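Local coordinates for protein WZI (Escherichia coli, PDB 2YNK) that is an outer-membrane beta-barrel lectin that binds carbohydrate and takes part in assembling the group 1 capsule, at residues Ala391-Glu396 and Asp408-Ile413; Ala329-Thr334 and Asp366-Ala371; Glu119-Gly124 and Gln355-Gly360; Gly351-Gly356 and Ser399-Phe404. All coordinates share one frame; numbering follows the deposited sequence.

Interaction 1 (Ala391-Glu396 and Asp408-Ile413); sequences AKVNPE and DTLKGI
The carbonyl oxygen of Ala391 accepts the amide hydrogen of Leu410, with Leu410 N 2.7 Å from Ala391 O and an N-H...O angle of 164°; the CA-H of Thr409 leans on the same oxygen. This is the ladder between neighbouring antiparallel strands of the Wzi barrel, 383-393 and 408-422, next to the loop that joins them. Ala391 N returns a bond to Leu410 O at 2.9 Å, completing a hydrogen-bonded pair. Val393 and Asp408 make the next such pair, with Val393 N to Asp408 O at 3.0 Å and Asp408 N to Val393 O at 3.2 Å. Lys392 and Thr409 form the non-hydrogen-bonded pair between them, and the oxygen of Lys392 turns instead to Gln368 N on the strand beyond. On their face of the sheet the aliphatic CG of Lys392 crosses Thr409 OG1 at 3.8 Å; a bend at chi3 (85°) keeps CE near that oxygen too. The other face carries Ala391, Val393, Asp408 and Leu410, all buried, and Phe404 packs on Val393 and Leu410. Small and branched apolar groups suit this layer, and the one acid in it is paired: Asp408 OD1 and OD2 accept from the backbone N of Asn437 and Asn438 respectively. Val393 lies alongside Asp408, pointing the same way, its CG2 4.0 Å from Asp408 CB and 4.3 Å from Leu410 CD1.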
loop_
_atom_site.group_PDB
_atom_site.type_symbol
_atom_site.label_atom_id
_atom_site.label_comp_id
_atom_site.label_asym_id
_atom_site.label_seq_id
_atom_site.Cartn_x
_atom_site.Cartn_y
_atom_site.Cartn_z
ATOM N N ALA A 391 -9.038 17.758 -0.865
ATOM C CA ALA A 391 -7.678 17.674 -1.405
ATOM C C ALA A 391 -7.305 18.828 -2.347
ATOM O O ALA A 391 -7.910 18.995 -3.404
ATOM C CB ALA A 391 -7.496 16.338 -2.112
ATOM N N LYS A 392 -6.313 19.620 -1.953
ATOM C CA LYS A 392 -5.677 20.578 -2.857
ATOM C C LYS A 392 -4.500 19.866 -3.492
ATOM O O LYS A 392 -3.632 19.373 -2.778
ATOM C CB LYS A 392 -5.162 21.804 -2.107
ATOM C CG LYS A 392 -6.246 22.678 -1.505
ATOM C CD LYS A 392 -5.674 23.985 -0.954
ATOM C CE LYS A 392 -5.527 25.075 -2.020
ATOM N NZ LYS A 392 -4.444 24.826 -3.012
ATOM N N VAL A 393 -4.458 19.821 -4.821
ATOM C CA VAL A 393 -3.458 19.036 -5.532
ATOM C C VAL A 393 -2.722 19.852 -6.610
ATOM O O VAL A 393 -3.301 20.754 -7.230
ATOM C CB VAL A 393 -4.104 17.791 -6.169
ATOM C CG1 VAL A 393 -4.687 16.895 -5.091
ATOM C CG2 VAL A 393 -5.188 18.173 -7.164
ATOM N N ASN A 394 -1.445 19.518 -6.811
ATOM C CA ASN A 394 -0.592 20.094 -7.862
ATOM C C ASN A 394 -0.737 21.618 -8.088
ATOM O O ASN A 394 -0.976 22.079 -9.210
ATOM C CB ASN A 394 -0.777 19.313 -9.174
ATOM C CG ASN A 394 0.370 19.532 -10.156
ATOM O OD1 ASN A 394 1.285 20.319 -9.898
ATOM N ND2 ASN A 394 0.319 18.844 -11.296
ATOM N N PRO A 395 -0.550 22.411 -7.024
ATOM C CA PRO A 395 -0.730 23.860 -7.120
ATOM C C PRO A 395 0.165 24.542 -8.171
ATOM O O PRO A 395 -0.188 25.612 -8.659
ATOM C CB PRO A 395 -0.378 24.347 -5.711
ATOM C CG PRO A 395 0.533 23.309 -5.171
ATOM C CD PRO A 395 0.022 22.016 -5.727
ATOM N N GLU A 396 1.298 23.922 -8.504
ATOM C CA GLU A 396 2.232 24.443 -9.511
ATOM C C GLU A 396 2.026 23.862 -10.914
ATOM O O GLU A 396 2.875 24.048 -11.784
ATOM C CB GLU A 396 3.681 24.178 -9.065
ATOM C CG GLU A 396 4.074 24.854 -7.758
ATOM C CD GLU A 396 3.894 26.362 -7.806
ATOM O OE1 GLU A 396 4.199 26.973 -8.856
ATOM O OE2 GLU A 396 3.431 26.936 -6.794
ATOM N N ASP A 408 -5.950 21.980 -8.551
ATOM C CA ASP A 408 -7.368 21.780 -8.299
ATOM C C ASP A 408 -7.636 21.626 -6.803
ATOM O O ASP A 408 -6.746 21.263 -6.049
ATOM C CB ASP A 408 -7.830 20.540 -9.061
ATOM C CG ASP A 408 -9.278 20.616 -9.492
ATOM O OD1 ASP A 408 -10.040 21.427 -8.917
ATOM O OD2 ASP A 408 -9.660 19.857 -10.419
ATOM N N THR A 409 -8.855 21.944 -6.378
ATOM C CA THR A 409 -9.336 21.613 -5.033
ATOM C C THR A 409 -10.454 20.592 -5.180
ATOM O O THR A 409 -11.450 20.847 -5.850
ATOM C CB THR A 409 -9.878 22.835 -4.274
ATOM O OG1 THR A 409 -8.813 23.764 -4.045
ATOM C CG2 THR A 409 -10.471 22.413 -2.928
ATOM N N LEU A 410 -10.280 19.437 -4.558
ATOM C CA LEU A 410 -11.225 18.338 -4.696
ATOM C C LEU A 410 -12.021 18.187 -3.413
ATOM O O LEU A 410 -11.445 18.176 -2.339
ATOM C CB LEU A 410 -10.469 17.049 -5.001
ATOM C CG LEU A 410 -9.451 17.198 -6.133
ATOM C CD1 LEU A 410 -8.734 15.877 -6.356
ATOM C CD2 LEU A 410 -10.108 17.705 -7.421
ATOM N N LYS A 411 -13.345 18.127 -3.541
ATOM C CA LYS A 411 -14.242 17.799 -2.438
ATOM C C LYS A 411 -15.122 16.673 -2.941
ATOM O O LYS A 411 -15.983 16.894 -3.802
ATOM C CB LYS A 411 -15.105 18.993 -2.041
ATOM C CG LYS A 411 -14.361 20.065 -1.268
ATOM C CD LYS A 411 -14.969 21.445 -1.466
ATOM C CE LYS A 411 -14.089 22.521 -0.837
ATOM N NZ LYS A 411 -14.518 23.907 -1.179
ATOM N N GLY A 412 -14.891 15.470 -2.410
ATOM C CA GLY A 412 -15.552 14.273 -2.912
ATOM C C GLY A 412 -16.077 13.324 -1.851
ATOM O O GLY A 412 -15.585 13.286 -0.722
ATOM N N ILE A 413 -17.085 12.555 -2.255
ATOM C CA ILE A 413 -17.684 11.495 -1.458
ATOM C C ILE A 413 -17.606 10.206 -2.270
ATOM O O ILE A 413 -17.815 10.220 -3.485
ATOM C CB ILE A 413 -19.157 11.818 -1.118
ATOM C CG1 ILE A 413 -19.777 10.718 -0.234
ATOM C CG2 ILE A 413 -19.976 12.018 -2.388
ATOM C CD1 ILE A 413 -21.128 11.089 0.355
#

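Interaction 2 (Ala329-Thr334 and Asp366-Ala371); sequences AHDTRT and DGQLVA
Two adjacent antiparallel barrel strands, 322-331 and 368-377, meet here where a long loop leaves one and enters the other. His330 and Leu369 form the hydrogen-bonded pair, with His330 N to Leu369 O at 2.6 Å. Their side chains lie together on one face of the sheet, Leu369 CD2 sitting 4.1 Å from the ring centroid of His330 in a CH-pi contact; Asp361 and Glu328 hold the two ring nitrogens. Past the strand, Thr332 N donates to Gly367 O at 2.7 Å. The Thr332 hydroxyl, placed between backbone N and carbonyl carbon (chi1 61°), accepts from Gly367 N at 2.7 Å while bonding Gly364 O as well. Asp331 OD1 takes Arg333 N to form an Asx turn. The Arg333 side chain, bent at chi3 (-73°), also brings NH2 and NE to Asp331 OD2, NH2 at 2.8 Å in a salt bridge. The amide of Gln368 stacks on the guanidinium, planes 9° apart, with Gln368 NE2 3.4 Å above its centre. Arginine and glutamine suit this place because both end in flat groups. The Arg333 charge is probably offset by Asp331 OD2, which lies in the guanidinium plane, while the carboxylates at His330 would tend to stabilise a protonated imidazole.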
loop_
_atom_site.group_PDB
_atom_site.type_symbol
_atom_site.label_atom_id
_atom_site.label_comp_id
_atom_site.label_asym_id
_atom_site.label_seq_id
_atom_site.Cartn_x
_atom_site.Cartn_y
_atom_site.Cartn_z
ATOM N N ALA A 329 -4.653 12.778 7.612
ATOM C CA ALA A 329 -4.224 14.041 6.985
ATOM C C ALA A 329 -2.843 13.900 6.347
ATOM O O ALA A 329 -1.946 13.329 6.961
ATOM C CB ALA A 329 -4.221 15.171 8.002
ATOM N N HIS A 330 -2.683 14.395 5.118
ATOM C CA HIS A 330 -1.393 14.373 4.418
ATOM C C HIS A 330 -0.958 15.759 4.048
ATOM O O HIS A 330 -1.785 16.621 3.777
ATOM C CB HIS A 330 -1.497 13.589 3.117
ATOM C CG HIS A 330 -1.762 12.114 3.286
ATOM N ND1 HIS A 330 -1.573 11.246 2.288
ATOM C CD2 HIS A 330 -2.204 11.365 4.379
ATOM C CE1 HIS A 330 -1.887 10.009 2.704
ATOM N NE2 HIS A 330 -2.273 10.086 3.983
ATOM N N ASP A 331 0.352 15.980 4.001
ATOM C CA ASP A 331 0.904 17.205 3.419
ATOM C C ASP A 331 2.189 16.883 2.663
ATOM O O ASP A 331 3.220 16.588 3.268
ATOM C CB ASP A 331 1.163 18.263 4.501
ATOM C CG ASP A 331 1.536 19.625 3.916
ATOM O OD1 ASP A 331 2.519 19.683 3.148
ATOM O OD2 ASP A 331 0.860 20.638 4.229
ATOM N N THR A 332 2.122 16.943 1.336
ATOM C CA THR A 332 3.273 16.620 0.494
ATOM C C THR A 332 3.950 17.868 -0.089
ATOM O O THR A 332 4.674 17.791 -1.087
ATOM C CB THR A 332 2.893 15.619 -0.611
ATOM O OG1 THR A 332 1.890 16.196 -1.456
ATOM C CG2 THR A 332 2.371 14.327 0.016
ATOM N N ARG A 333 3.729 19.013 0.542
ATOM C CA ARG A 333 4.589 20.167 0.314
ATOM C C ARG A 333 5.892 19.967 1.086
ATOM O O ARG A 333 6.037 18.996 1.833
ATOM C CB ARG A 333 3.903 21.454 0.778
ATOM C CG ARG A 333 2.619 21.779 0.031
ATOM C CD ARG A 333 1.940 23.011 0.598
ATOM N NE ARG A 333 1.332 22.735 1.895
ATOM C CZ ARG A 333 0.758 23.655 2.663
ATOM N NH1 ARG A 333 0.701 24.927 2.277
ATOM N NH2 ARG A 333 0.236 23.298 3.829
ATOM N N THR A 334 6.839 20.882 0.904
ATOM C CA THR A 334 8.061 20.877 1.700
ATOM C C THR A 334 7.879 21.770 2.925
ATOM O O THR A 334 7.691 22.991 2.807
ATOM C CB THR A 334 9.275 21.306 0.873
ATOM O OG1 THR A 334 9.689 20.201 0.059
ATOM C CG2 THR A 334 10.428 21.716 1.783
ATOM N N ASP A 366 3.291 18.514 -3.387
ATOM C CA ASP A 366 2.658 19.796 -3.054
ATOM C C ASP A 366 1.181 19.693 -2.670
ATOM O O ASP A 366 0.468 20.696 -2.678
ATOM C CB ASP A 366 2.828 20.796 -4.201
ATOM C CG ASP A 366 4.254 20.895 -4.686
ATOM O OD1 ASP A 366 5.178 20.748 -3.855
ATOM O OD2 ASP A 366 4.437 21.126 -5.906
ATOM N N GLY A 367 0.733 18.494 -2.304
ATOM C CA GLY A 367 -0.674 18.251 -2.022
ATOM C C GLY A 367 -1.022 18.289 -0.546
ATOM O O GLY A 367 -0.216 17.922 0.301
ATOM N N GLN A 368 -2.237 18.734 -0.248
ATOM C CA GLN A 368 -2.794 18.681 1.104
ATOM C C GLN A 368 -4.069 17.837 1.068
ATOM O O GLN A 368 -4.893 17.995 0.163
ATOM C CB GLN A 368 -3.115 20.084 1.595
ATOM C CG GLN A 368 -1.966 21.054 1.441
ATOM C CD GLN A 368 -2.335 22.443 1.886
ATOM O OE1 GLN A 368 -2.742 22.650 3.026
ATOM N NE2 GLN A 368 -2.191 23.408 0.993
ATOM N N LEU A 369 -4.233 16.952 2.050
ATOM C CA LEU A 369 -5.336 15.990 2.040
ATOM C C LEU A 369 -5.818 15.621 3.444
ATOM O O LEU A 369 -5.021 15.311 4.324
ATOM C CB LEU A 369 -4.910 14.734 1.285
ATOM C CG LEU A 369 -5.878 13.555 1.168
ATOM C CD1 LEU A 369 -5.823 13.001 -0.245
ATOM C CD2 LEU A 369 -5.558 12.455 2.174
ATOM N N VAL A 370 -7.131 15.702 3.631
ATOM C CA VAL A 370 -7.809 15.182 4.794
ATOM C C VAL A 370 -8.851 14.204 4.275
ATOM O O VAL A 370 -9.595 14.523 3.349
ATOM C CB VAL A 370 -8.519 16.295 5.577
ATOM C CG1 VAL A 370 -9.112 15.736 6.866
ATOM C CG2 VAL A 370 -7.551 17.428 5.879
ATOM N N ALA A 371 -8.898 13.009 4.851
ATOM C CA ALA A 371 -9.862 12.001 4.409
ATOM C C ALA A 371 -10.347 11.163 5.571
ATOM O O ALA A 371 -9.569 10.790 6.454
ATOM C CB ALA A 371 -9.252 11.110 3.350
#

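Interaction 3 (Glu119-Gly124 and Gln355-Gly360); sequences ERISNG and QGYPLG
Ile121 CG1 stands anti to the carbonyl carbon (chi1 -53°), and Tyr357 CG takes the corresponding position on its own residue; chi2 of Tyr357 (65°) then turns the ring, which lies with one face under Ile121 CG1. Ile121 CG1 rests 3.5 Å from the centroid of the Tyr357 ring, over the centre of that face, a CH-pi contact in which the two side chains cross obliquely. Beyond it Ile121 CD1 reaches the CG and CD2 side of the ring, 3.4 Å from Tyr357 CD2. The branched isoleucine serves two neighbours at once, for its CG2 meets Gln355 CB at 3.9 Å, the two side chains crossing at about a right angle. Gln355 reaches on with its chain extended beyond CG. There its NE2 donates a long, weak bond to Asn123 OD1, 3.3 Å away but nearly straight at 168°, whereas its stronger polar partner is Gln204 OE1. The hydroxyl of Tyr357 is bonded to Gln79, so the ring is held at its far end while isoleucine covers one face. Next to Ile121, Arg120 points the other way, toward a salt bridge with Asp93 and a hydrogen bond with Tyr74. An apolar group laid over an aromatic face thus pins the loop between strands 107-116 and 127-138 to the small hairpin 353-358, an arrangement of inter-strand loops packed together in an outer-membrane beta-barrel.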
loop_
_atom_site.group_PDB
_atom_site.type_symbol
_atom_site.label_atom_id
_atom_site.label_comp_id
_atom_site.label_asym_id
_atom_site.label_seq_id
_atom_site.Cartn_x
_atom_site.Cartn_y
_atom_site.Cartn_z
ATOM N N GLU A 119 -6.578 3.076 -21.018
ATOM C CA GLU A 119 -5.432 3.303 -20.131
ATOM C C GLU A 119 -5.548 4.602 -19.341
ATOM O O GLU A 119 -5.847 5.659 -19.905
ATOM C CB GLU A 119 -4.126 3.362 -20.933
ATOM C CG GLU A 119 -3.613 2.025 -21.446
ATOM C CD GLU A 119 -2.261 2.157 -22.139
ATOM O OE1 GLU A 119 -1.971 3.242 -22.707
ATOM O OE2 GLU A 119 -1.489 1.173 -22.116
ATOM N N ARG A 120 -5.309 4.504 -18.035
ATOM C CA ARG A 120 -5.131 5.671 -17.186
ATOM C C ARG A 120 -3.631 5.916 -17.052
ATOM O O ARG A 120 -3.144 7.011 -17.318
ATOM C CB ARG A 120 -5.759 5.430 -15.816
ATOM C CG ARG A 120 -7.244 5.100 -15.844
ATOM C CD ARG A 120 -7.732 4.666 -14.470
ATOM N NE ARG A 120 -9.175 4.458 -14.418
ATOM C CZ ARG A 120 -9.838 4.054 -13.337
ATOM N NH1 ARG A 120 -9.191 3.805 -12.210
ATOM N NH2 ARG A 120 -11.155 3.888 -13.381
ATOM N N ILE A 121 -2.905 4.878 -16.649
ATOM C CA ILE A 121 -1.450 4.922 -16.576
ATOM C C ILE A 121 -0.892 4.400 -17.903
ATOM O O ILE A 121 -1.362 3.393 -18.405
ATOM C CB ILE A 121 -0.929 4.082 -15.379
ATOM C CG1 ILE A 121 -1.615 4.513 -14.078
ATOM C CG2 ILE A 121 0.576 4.218 -15.227
ATOM C CD1 ILE A 121 -0.936 4.009 -12.817
ATOM N N SER A 122 0.092 5.087 -18.476
ATOM C CA SER A 122 0.674 4.665 -19.758
ATOM C C SER A 122 1.379 3.338 -19.649
ATOM O O SER A 122 1.764 2.910 -18.555
ATOM C CB SER A 122 1.689 5.686 -20.277
ATOM O OG SER A 122 1.026 6.812 -20.809
ATOM N N ASN A 123 1.570 2.698 -20.796
ATOM C CA ASN A 123 2.306 1.459 -20.849
ATOM C C ASN A 123 2.827 1.198 -22.245
ATOM O O ASN A 123 2.524 1.945 -23.178
ATOM C CB ASN A 123 1.405 0.308 -20.390
ATOM C CG ASN A 123 2.135 -0.708 -19.530
ATOM O OD1 ASN A 123 3.090 -0.385 -18.826
ATOM N ND2 ASN A 123 1.673 -1.948 -19.583
ATOM N N GLY A 124 3.641 0.157 -22.383
ATOM C CA GLY A 124 4.116 -0.278 -23.690
ATOM C C GLY A 124 3.005 -0.936 -24.485
ATOM O O GLY A 124 2.972 -0.857 -25.704
ATOM N N GLN A 355 5.785 6.597 -15.150
ATOM C CA GLN A 355 4.710 6.819 -16.114
ATOM C C GLN A 355 3.722 7.854 -15.621
ATOM O O GLN A 355 2.512 7.736 -15.818
ATOM C CB GLN A 355 4.028 5.503 -16.463
ATOM C CG GLN A 355 5.017 4.517 -17.063
ATOM C CD GLN A 355 4.483 3.117 -17.198
ATOM O OE1 GLN A 355 4.049 2.506 -16.217
ATOM N NE2 GLN A 355 4.550 2.575 -18.409
ATOM N N GLY A 356 4.261 8.883 -14.978
ATOM C CA GLY A 356 3.471 10.012 -14.514
ATOM C C GLY A 356 2.843 9.778 -13.163
ATOM O O GLY A 356 2.399 10.721 -12.498
ATOM N N TYR A 357 2.795 8.515 -12.752
ATOM C CA TYR A 357 2.112 8.159 -11.530
ATOM C C TYR A 357 3.123 8.040 -10.397
ATOM O O TYR A 357 4.207 7.464 -10.567
ATOM C CB TYR A 357 1.239 6.936 -11.747
ATOM C CG TYR A 357 -0.112 7.335 -12.330
ATOM C CD1 TYR A 357 -0.200 7.903 -13.600
ATOM C CD2 TYR A 357 -1.289 7.205 -11.590
ATOM C CE1 TYR A 357 -1.416 8.307 -14.124
ATOM C CE2 TYR A 357 -2.510 7.599 -12.112
ATOM C CZ TYR A 357 -2.567 8.153 -13.384
ATOM O OH TYR A 357 -3.777 8.548 -13.919
ATOM N N PRO A 358 2.803 8.672 -9.259
ATOM C CA PRO A 358 3.721 8.771 -8.138
ATOM C C PRO A 358 4.067 7.416 -7.510
ATOM O O PRO A 358 3.195 6.578 -7.358
ATOM C CB PRO A 358 2.946 9.632 -7.136
ATOM C CG PRO A 358 1.522 9.387 -7.459
ATOM C CD PRO A 358 1.499 9.287 -8.947
ATOM N N LEU A 359 5.349 7.236 -7.205
ATOM C CA LEU A 359 5.859 6.129 -6.423
ATOM C C LEU A 359 5.596 6.358 -4.920
ATOM O O LEU A 359 5.737 5.449 -4.107
ATOM C CB LEU A 359 7.371 5.977 -6.650
ATOM C CG LEU A 359 7.875 5.036 -7.739
ATOM C CD1 LEU A 359 7.451 5.511 -9.118
ATOM C CD2 LEU A 359 9.389 4.929 -7.650
ATOM N N GLY A 360 5.248 7.589 -4.565
ATOM C CA GLY A 360 4.925 7.941 -3.199
ATOM C C GLY A 360 3.432 8.047 -3.058
ATOM O O GLY A 360 2.717 7.129 -3.433
#

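Interaction 4 (Gly351-Gly356 and Ser399-Phe404); sequences GYYQQG and SINKAF
Lys402 reaches the carbonyl oxygens of Gln355 and Gly356 in turn: its NZ donates to Gln355 O at 3.1 Å, from above the carbonyl plane, and its backbone N gives a weak bond to Gly356 O, also at 3.1 Å. Gln355 and Gly356 both have positive phi, with the angles of a type I' turn joining strands 353-354 and 357-358. Glycine suits the second position on two counts: it readily tolerates this positive phi, and a CB there would run into Lys402 CB, which lies 3.9 Å from Gly356 CA. Bends at chi3 and chi4 bring the lysine tip back to the turn. Asn401 organises its own loop: with CG anti to the backbone N (chi1 180°), OD1 accepts from Phe404 N at 3.0 Å in an Asx motif, and ND2 goes to Met363 O. Residues 400-401 lie against one side of the Tyr353 ring. Ile400 CD1 touches it at CE1, 3.4 Å away, Asn401 CB lies 3.5 Å from its CE2, and Ile400 O sits above the face, offset toward the rim. The Tyr353 hydroxyl is bonded to Gly365 N, and Gly351 O to the hydroxyl of Tyr205. Main-chain carbonyls of the hairpin are thus answered by donors from a second loop, and the lysine charge would be partly offset by the dipole of the carbonyl it meets.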
loop_
_atom_site.group_PDB
_atom_site.type_symbol
_atom_site.label_atom_id
_atom_site.label_comp_id
_atom_site.label_asym_id
_atom_site.label_seq_id
_atom_site.Cartn_x
_atom_site.Cartn_y
_atom_site.Cartn_z
ATOM N N GLY A 351 11.013 13.245 -12.054
ATOM C CA GLY A 351 10.602 13.292 -10.660
ATOM C C GLY A 351 10.447 11.901 -10.094
ATOM O O GLY A 351 10.850 10.933 -10.725
ATOM N N TYR A 352 9.857 11.813 -8.901
ATOM C CA TYR A 352 9.644 10.539 -8.195
ATOM C C TYR A 352 8.304 9.942 -8.666
ATOM O O TYR A 352 7.347 9.803 -7.889
ATOM C CB TYR A 352 9.679 10.782 -6.683
ATOM C CG TYR A 352 9.758 9.531 -5.818
ATOM C CD1 TYR A 352 10.834 8.655 -5.925
ATOM C CD2 TYR A 352 8.774 9.247 -4.873
ATOM C CE1 TYR A 352 10.916 7.515 -5.141
ATOM C CE2 TYR A 352 8.846 8.113 -4.080
ATOM C CZ TYR A 352 9.918 7.249 -4.217
ATOM O OH TYR A 352 10.005 6.120 -3.440
ATOM N N TYR A 353 8.252 9.639 -9.971
ATOM C CA TYR A 353 7.056 9.143 -10.656
ATOM C C TYR A 353 7.443 8.142 -11.739
ATOM O O TYR A 353 8.408 8.367 -12.468
ATOM C CB TYR A 353 6.315 10.270 -11.376
ATOM C CG TYR A 353 5.815 11.390 -10.511
ATOM C CD1 TYR A 353 6.678 12.369 -10.051
ATOM C CD2 TYR A 353 4.476 11.503 -10.195
ATOM C CE1 TYR A 353 6.230 13.424 -9.275
ATOM C CE2 TYR A 353 4.008 12.553 -9.417
ATOM C CZ TYR A 353 4.895 13.515 -8.961
ATOM O OH TYR A 353 4.464 14.558 -8.177
ATOM N N GLN A 354 6.676 7.055 -11.857
ATOM C CA GLN A 354 6.793 6.168 -13.000
ATOM C C GLN A 354 5.568 6.350 -13.855
ATOM O O GLN A 354 4.451 6.268 -13.341
ATOM C CB GLN A 354 6.871 4.719 -12.569
ATOM C CG GLN A 354 7.104 3.783 -13.738
ATOM C CD GLN A 354 7.197 2.350 -13.323
ATOM O OE1 GLN A 354 8.270 1.759 -13.350
ATOM N NE2 GLN A 354 6.073 1.778 -12.934
ATOM N N GLN A 355 5.785 6.597 -15.150
ATOM C CA GLN A 355 4.710 6.819 -16.114
ATOM C C GLN A 355 3.722 7.854 -15.621
ATOM O O GLN A 355 2.512 7.736 -15.818
ATOM C CB GLN A 355 4.028 5.503 -16.463
ATOM C CG GLN A 355 5.017 4.517 -17.063
ATOM C CD GLN A 355 4.483 3.117 -17.198
ATOM O OE1 GLN A 355 4.049 2.506 -16.217
ATOM N NE2 GLN A 355 4.550 2.575 -18.409
ATOM N N GLY A 356 4.261 8.883 -14.978
ATOM C CA GLY A 356 3.471 10.012 -14.514
ATOM C C GLY A 356 2.843 9.778 -13.163
ATOM O O GLY A 356 2.399 10.721 -12.498
ATOM N N SER A 399 3.892 19.228 -14.880
ATOM C CA SER A 399 3.724 18.173 -15.879
ATOM C C SER A 399 4.164 16.770 -15.391
ATOM O O SER A 399 3.627 15.762 -15.845
ATOM C CB SER A 399 4.514 18.530 -17.121
ATOM O OG SER A 399 5.896 18.641 -16.804
ATOM N N ILE A 400 5.123 16.687 -14.476
ATOM C CA ILE A 400 5.666 15.380 -14.111
ATOM C C ILE A 400 4.630 14.445 -13.431
ATOM O O ILE A 400 4.829 13.229 -13.358
ATOM C CB ILE A 400 6.952 15.509 -13.261
ATOM C CG1 ILE A 400 6.658 16.029 -11.834
ATOM C CG2 ILE A 400 7.955 16.399 -13.981
ATOM C CD1 ILE A 400 7.853 15.961 -10.897
ATOM N N ASN A 401 3.522 15.033 -12.974
ATOM C CA ASN A 401 2.436 14.317 -12.336
ATOM C C ASN A 401 1.208 14.211 -13.239
ATOM O O ASN A 401 0.363 15.100 -13.249
ATOM C CB ASN A 401 2.068 15.039 -11.033
ATOM C CG ASN A 401 0.921 14.371 -10.282
ATOM O OD1 ASN A 401 0.391 13.339 -10.706
ATOM N ND2 ASN A 401 0.533 14.966 -9.155
ATOM N N LYS A 402 1.100 13.098 -13.958
ATOM C CA LYS A 402 -0.076 12.799 -14.779
ATOM C C LYS A 402 -1.314 12.328 -13.985
ATOM O O LYS A 402 -2.417 12.294 -14.527
ATOM C CB LYS A 402 0.284 11.751 -15.849
ATOM C CG LYS A 402 1.177 12.287 -16.966
ATOM C CD LYS A 402 1.739 11.194 -17.876
ATOM C CE LYS A 402 0.674 10.243 -18.451
ATOM N NZ LYS A 402 0.399 9.021 -17.619
ATOM N N ALA A 403 -1.147 11.946 -12.721
ATOM C CA ALA A 403 -2.292 11.594 -11.876
ATOM C C ALA A 403 -3.155 12.826 -11.644
ATOM O O ALA A 403 -4.374 12.785 -11.767
ATOM C CB ALA A 403 -1.824 11.026 -10.536
ATOM N N PHE A 404 -2.516 13.928 -11.279
ATOM C CA PHE A 404 -3.231 15.170 -11.038
ATOM C C PHE A 404 -2.531 16.315 -11.747
ATOM O O PHE A 404 -1.798 17.074 -11.132
ATOM C CB PHE A 404 -3.392 15.374 -9.545
ATOM C CG PHE A 404 -4.287 14.353 -8.938
ATOM C CD1 PHE A 404 -5.660 14.545 -8.938
ATOM C CD2 PHE A 404 -3.770 13.145 -8.460
ATOM C CE1 PHE A 404 -6.503 13.581 -8.409
ATOM C CE2 PHE A 404 -4.608 12.177 -7.944
ATOM C CZ PHE A 404 -5.977 12.395 -7.912
#

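Overall arrangement
From the N terminus, the loop 119-124 comes first, and interaction 3 ties it to 355-360 across some 230 residues. Interaction 2 closes the long loop between 329-334 and 366-371, and that loop carries both 351-356 and 355-360, so interactions 3 and 4 each cross it. Interaction 1 follows in series, closing the shorter loop between 391-396 and 408-413; 399-404 lies inside this loop, making interaction 4 cross interaction 1 as well. Interactions 3 and 4 share Gln355 and Gly356, with centres about 7 Å apart. Interactions 1 and 2 each join two neighbouring strands of the wall, the pairs meeting where 368-377 lies beside 383-393, while 3 and 4 link loops from three inter-strand connections.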